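Local atomic coordinates of putative carbohydrate-active enzyme (Uncultured organism, PDB entry 5WH8), a protein that probably hydrolyses O-glycosidic bonds of cellulose with its family 5 glycoside hydrolase module, one part of a longer multi-modular enzyme. Residues P43-E48 with G286-G291; K56-D61 with S280-P285. One frame throughout, in Å; residues are numbered along the deposited sequence.

Contact 1. Residues P43-E48 with G286-G291; sequences PKCYTE and GASNSG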
loop_
_atom_site.group_PDB
_atom_site.type_symbol
_atom_site.label_atom_id
_atom_site.label_comp_id
_atom_site.label_asym_id
_atom_site.label_seq_id
_atom_site.Cartn_x
_atom_site.Cartn_y
_atom_site.Cartn_z
ATOM N N PRO A 43 8.032 2.290 -15.840
ATOM C CA PRO A 43 7.970 3.729 -15.557
ATOM C C PRO A 43 6.994 4.524 -16.430
ATOM O O PRO A 43 6.513 5.533 -15.957
ATOM C CB PRO A 43 9.409 4.202 -15.808
ATOM C CG PRO A 43 9.981 3.185 -16.736
ATOM C CD PRO A 43 9.357 1.877 -16.339
ATOM N N LYS A 44 6.692 4.082 -17.648
ATOM C CA LYS A 44 5.738 4.806 -18.480
ATOM C C LYS A 44 4.318 4.768 -17.907
ATOM O O LYS A 44 3.467 5.590 -18.284
ATOM C CB LYS A 44 5.738 4.237 -19.905
ATOM C CG LYS A 44 6.975 4.595 -20.687
ATOM C CD LYS A 44 6.898 4.081 -22.127
ATOM C CE LYS A 44 5.975 4.931 -22.990
ATOM N NZ LYS A 44 6.053 4.523 -24.424
ATOM N N CYS A 45 4.055 3.819 -17.005
ATOM C CA CYS A 45 2.754 3.704 -16.380
ATOM C C CYS A 45 2.516 4.669 -15.204
ATOM O O CYS A 45 1.393 4.743 -14.717
ATOM C CB CYS A 45 2.514 2.267 -15.873
ATOM S SG CYS A 45 2.263 1.013 -17.180
ATOM N N TYR A 46 3.544 5.385 -14.731
ATOM C CA TYR A 46 3.434 6.164 -13.481
ATOM C C TYR A 46 3.804 7.614 -13.777
ATOM O O TYR A 46 4.962 8.033 -13.639
ATOM C CB TYR A 46 4.307 5.539 -12.372
ATOM C CG TYR A 46 4.061 4.046 -12.303
ATOM C CD1 TYR A 46 2.763 3.546 -12.165
ATOM C CD2 TYR A 46 5.096 3.132 -12.498
ATOM C CE1 TYR A 46 2.519 2.174 -12.179
ATOM C CE2 TYR A 46 4.858 1.762 -12.504
ATOM C CZ TYR A 46 3.569 1.293 -12.359
ATOM O OH TYR A 46 3.346 -0.062 -12.413
ATOM N N THR A 47 2.792 8.361 -14.200
ATOM C CA THR A 47 2.955 9.752 -14.629
ATOM C C THR A 47 1.818 10.630 -14.117
ATOM O O THR A 47 0.816 10.134 -13.569
ATOM C CB THR A 47 2.971 9.873 -16.164
ATOM O OG1 THR A 47 1.688 9.504 -16.674
ATOM C CG2 THR A 47 4.017 8.992 -16.780
ATOM N N GLU A 48 1.943 11.938 -14.315
ATOM C CA GLU A 48 0.849 12.796 -13.926
ATOM C C GLU A 48 -0.407 12.398 -14.687
ATOM O O GLU A 48 -1.495 12.331 -14.107
ATOM C CB GLU A 48 1.186 14.271 -14.157
ATOM C CG GLU A 48 0.080 15.163 -13.601
ATOM C CD GLU A 48 0.441 16.637 -13.510
ATOM O OE1 GLU A 48 1.625 16.989 -13.708
ATOM O OE2 GLU A 48 -0.478 17.438 -13.230
ATOM N N GLY A 286 0.103 -2.994 -23.980
ATOM C CA GLY A 286 0.168 -1.882 -24.906
ATOM C C GLY A 286 -0.514 -0.603 -24.444
ATOM O O GLY A 286 -0.401 0.427 -25.091
ATOM N N ALA A 287 -1.217 -0.642 -23.315
ATOM C CA ALA A 287 -1.869 0.562 -22.825
ATOM C C ALA A 287 -0.868 1.681 -22.494
ATOM O O ALA A 287 -1.195 2.862 -22.619
ATOM C CB ALA A 287 -2.726 0.241 -21.599
ATOM N N SER A 288 0.342 1.335 -22.054
ATOM C CA SER A 288 1.315 2.394 -21.744
ATOM C C SER A 288 1.907 2.996 -23.025
ATOM O O SER A 288 2.422 4.112 -22.987
ATOM C CB SER A 288 2.437 1.886 -20.833
ATOM O OG SER A 288 3.249 0.930 -21.464
ATOM N N ASN A 289 1.821 2.278 -24.144
ATOM C CA ASN A 289 2.252 2.822 -25.441
ATOM C C ASN A 289 1.223 3.807 -25.990
ATOM O O ASN A 289 1.584 4.874 -26.484
ATOM C CB ASN A 289 2.479 1.708 -26.468
ATOM C CG ASN A 289 3.712 0.866 -26.170
ATOM O OD1 ASN A 289 4.674 1.337 -25.562
ATOM N ND2 ASN A 289 3.688 -0.385 -26.617
ATOM N N SER A 290 -0.060 3.461 -25.865
ATOM C CA SER A 290 -1.144 4.315 -26.341
ATOM C C SER A 290 -1.486 5.454 -25.390
ATOM O O SER A 290 -2.009 6.496 -25.803
ATOM C CB SER A 290 -2.407 3.474 -26.567
ATOM O OG SER A 290 -2.905 3.004 -25.324
ATOM N N GLY A 291 -1.214 5.256 -24.108
ATOM C CA GLY A 291 -1.595 6.222 -23.096
ATOM C C GLY A 291 -3.053 6.125 -22.695
ATOM O O GLY A 291 -3.595 7.052 -22.111
#

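Contact 2. Residues K56-D61 with S280-P285; sequences KDWNID and SAALKP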
loop_
_atom_site.group_PDB
_atom_site.type_symbol
_atom_site.label_atom_id
_atom_site.label_comp_id
_atom_site.label_asym_id
_atom_site.label_seq_id
_atom_site.Cartn_x
_atom_site.Cartn_y
_atom_site.Cartn_z
ATOM N N LYS A 56 -9.570 10.500 -11.499
ATOM C CA LYS A 56 -10.797 11.018 -12.102
ATOM C C LYS A 56 -11.699 9.952 -12.720
ATOM O O LYS A 56 -12.930 10.108 -12.684
ATOM C CB LYS A 56 -10.469 12.062 -13.176
ATOM C CG LYS A 56 -9.680 13.263 -12.678
ATOM C CD LYS A 56 -10.354 14.042 -11.542
ATOM C CE LYS A 56 -11.603 14.781 -11.999
ATOM N NZ LYS A 56 -12.192 15.590 -10.891
ATOM N N ASP A 57 -11.112 8.904 -13.299
ATOM C CA ASP A 57 -11.867 7.854 -13.993
ATOM C C ASP A 57 -12.041 6.548 -13.204
ATOM O O ASP A 57 -13.086 5.914 -13.296
ATOM C CB ASP A 57 -11.200 7.508 -15.336
ATOM C CG ASP A 57 -10.949 8.729 -16.218
ATOM O OD1 ASP A 57 -11.765 9.680 -16.197
ATOM O OD2 ASP A 57 -9.944 8.722 -16.950
ATOM N N TRP A 58 -11.029 6.105 -12.460
ATOM C CA TRP A 58 -11.188 4.877 -11.676
ATOM C C TRP A 58 -11.645 5.174 -10.236
ATOM O O TRP A 58 -11.967 4.244 -9.515
ATOM C CB TRP A 58 -9.895 4.043 -11.607
ATOM C CG TRP A 58 -9.252 3.541 -12.880
ATOM C CD1 TRP A 58 -9.136 4.183 -14.090
ATOM C CD2 TRP A 58 -8.597 2.281 -13.031
ATOM N NE1 TRP A 58 -8.435 3.392 -14.971
ATOM C CE2 TRP A 58 -8.100 2.217 -14.347
ATOM C CE3 TRP A 58 -8.373 1.198 -12.173
ATOM C CZ2 TRP A 58 -7.395 1.122 -14.824
ATOM C CZ3 TRP A 58 -7.681 0.119 -12.638
ATOM C CH2 TRP A 58 -7.190 0.075 -13.958
ATOM N N ASN A 59 -11.616 6.438 -9.810
ATOM C CA ASN A 59 -12.101 6.832 -8.485
ATOM C C ASN A 59 -11.259 6.263 -7.332
ATOM O O ASN A 59 -11.794 5.953 -6.265
ATOM C CB ASN A 59 -13.567 6.414 -8.309
ATOM C CG ASN A 59 -14.435 6.852 -9.471
ATOM O OD1 ASN A 59 -14.970 6.029 -10.223
ATOM N ND2 ASN A 59 -14.564 8.157 -9.636
ATOM N N ILE A 60 -9.942 6.140 -7.515
ATOM C CA ILE A 60 -9.118 5.601 -6.432
ATOM C C ILE A 60 -8.978 6.614 -5.300
ATOM O O ILE A 60 -9.063 7.827 -5.527
ATOM C CB ILE A 60 -7.685 5.170 -6.877
ATOM C CG1 ILE A 60 -6.784 6.343 -7.311
ATOM C CG2 ILE A 60 -7.763 4.083 -7.963
ATOM C CD1 ILE A 60 -5.310 5.963 -7.449
ATOM N N ASP A 61 -8.766 6.097 -4.095
ATOM C CA ASP A 61 -8.541 6.914 -2.901
ATOM C C ASP A 61 -7.070 6.997 -2.522
ATOM O O ASP A 61 -6.679 7.864 -1.729
ATOM C CB ASP A 61 -9.269 6.338 -1.700
ATOM C CG ASP A 61 -10.767 6.238 -1.889
ATOM O OD1 ASP A 61 -11.398 7.229 -2.330
ATOM O OD2 ASP A 61 -11.300 5.148 -1.576
ATOM N N SER A 280 -3.134 -10.655 -13.506
ATOM C CA SER A 280 -3.353 -9.719 -12.383
ATOM C C SER A 280 -3.134 -8.257 -12.804
ATOM O O SER A 280 -3.587 -7.324 -12.119
ATOM C CB SER A 280 -2.438 -10.054 -11.194
ATOM O OG SER A 280 -1.078 -9.802 -11.465
ATOM N N ALA A 281 -2.467 -8.048 -13.938
ATOM C CA ALA A 281 -2.234 -6.686 -14.443
ATOM C C ALA A 281 -3.567 -6.068 -14.846
ATOM O O ALA A 281 -4.358 -6.708 -15.556
ATOM C CB ALA A 281 -1.262 -6.710 -15.629
ATOM N N ALA A 282 -3.825 -4.827 -14.402
ATOM C CA ALA A 282 -5.136 -4.185 -14.577
ATOM C C ALA A 282 -5.327 -3.538 -15.962
ATOM O O ALA A 282 -6.458 -3.229 -16.343
ATOM C CB ALA A 282 -5.337 -3.142 -13.471
ATOM N N LEU A 283 -4.227 -3.365 -16.710
ATOM C CA LEU A 283 -4.270 -2.803 -18.075
ATOM C C LEU A 283 -3.942 -3.878 -19.110
ATOM O O LEU A 283 -3.110 -4.774 -18.863
ATOM C CB LEU A 283 -3.265 -1.658 -18.225
ATOM C CG LEU A 283 -3.463 -0.435 -17.311
ATOM C CD1 LEU A 283 -2.237 0.458 -17.329
ATOM C CD2 LEU A 283 -4.694 0.321 -17.751
ATOM N N LYS A 284 -4.560 -3.761 -20.280
ATOM C CA LYS A 284 -4.214 -4.609 -21.417
ATOM C C LYS A 284 -2.834 -4.282 -21.929
ATOM O O LYS A 284 -2.393 -3.139 -21.866
ATOM C CB LYS A 284 -5.240 -4.439 -22.552
ATOM C CG LYS A 284 -6.621 -4.914 -22.190
ATOM C CD LYS A 284 -7.559 -4.985 -23.371
ATOM C CE LYS A 284 -8.746 -5.880 -23.048
ATOM N NZ LYS A 284 -9.719 -5.959 -24.172
ATOM N N PRO A 285 -2.136 -5.287 -22.462
ATOM C CA PRO A 285 -0.805 -5.005 -23.010
ATOM C C PRO A 285 -0.862 -3.899 -24.048
ATOM O O PRO A 285 -1.802 -3.838 -24.842
ATOM C CB PRO A 285 -0.388 -6.348 -23.617
ATOM C CG PRO A 285 -1.147 -7.373 -22.811
ATOM C CD PRO A 285 -2.471 -6.720 -22.494
#

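Contact 1. Residues P43-E48 with G286-G291
S288, on the short helix 287-290, packs against K44 and C45 of a 3-10 segment, its CB resting 3.8 Å from C45 SG and 4.2 Å from K44 CB. The serine directs its CB at the lysine and cysteine, so it meets the neighbouring segment with its methylene, while its OG, lying between the backbone N and the carbonyl carbon (chi1 66°), hydrogen-bonds to D275 OD2 in the loop after strand 268-273. K44 extends toward the helix, passing N289 at a slant, and bends at chi3 (76°), which carries its last carbon to the serine backbone: K44 CE lies 3.6 Å from S288 O. Beyond it the ammonium, K44 NZ, stands 3.7 Å from N289 OD1, a long approach at the exposed margin. In the (beta/alpha)8 barrel of glycoside hydrolase family 5, 43-48 lies in the loop between the first barrel strand, 32-36, and helix 48-56, and 286-291 carries the short helix 287-290 that follows the eighth strand. No hydrogen bond joins them, and contact is confined to a few side-chain atoms and one carbonyl. C45 is the buried member of the contact, and its side chain also touches D275. C45 CB lies 3.7 Å above one face of the Y46 ring, offset toward the rim; Y46 OH is hydrogen-bonded to F273 O and to H37 N, at the end of the last barrel strand and just past the first.

Contact 2. Residues K56-D61 with S280-P285
W58 reaches A282 and L283 with the far end of its indole, in a buried contact between two loops of the (beta/alpha)8 barrel: 56-61 leads from helix 48-56 into the second strand, 62-68, and 280-285 follows the eighth strand, 268-273. Walking along the first segment, D57 hydrogen-bonds through OD2 to N294 ND2. W58 then carries the whole contact from this loop: its CB points at the opposing loop, and with CG anti to the carbonyl carbon (chi1 -59°) the six-membered ring comes to lie at A282. The ring arrives edge-on, and A282 CB lies in the ring plane, 3.7 Å from W58 CH2 and 4.1 Å from W58 CZ3. The indole N-H is used by the carbonyl of W293, which helps fix the ring's rotation, while F273 packs edge-to-face with it and K304 makes a cation-pi contact. I60 packs on M34 of the first strand, which W58 and A282 touch too, and D61 forms a salt bridge with K311. Across the contact, L283 passes the indole at a slant, its CD2 methyl at the ring edge, near the ring plane, 4.1 Å from W58 CZ2.

In the fold
From the N terminus the chain passes through the first barrel strand, 32-36, to 43-48, then through helix 48-56 to 56-61, just before the second strand. It completes the rest of the barrel before both partner segments arrive after the eighth strand: 280-285 first, then 286-291. Contact 2 is thus nested inside the loop closed by contact 1, and their centres lie about 12 Å apart. The first-strand loop and the loop into the second strand are both tied to one continuous run, 280-291, where the barrel closes between its first and last strands. Contact 2 is wholly buried, whereas contact 1 is partly open to solvent.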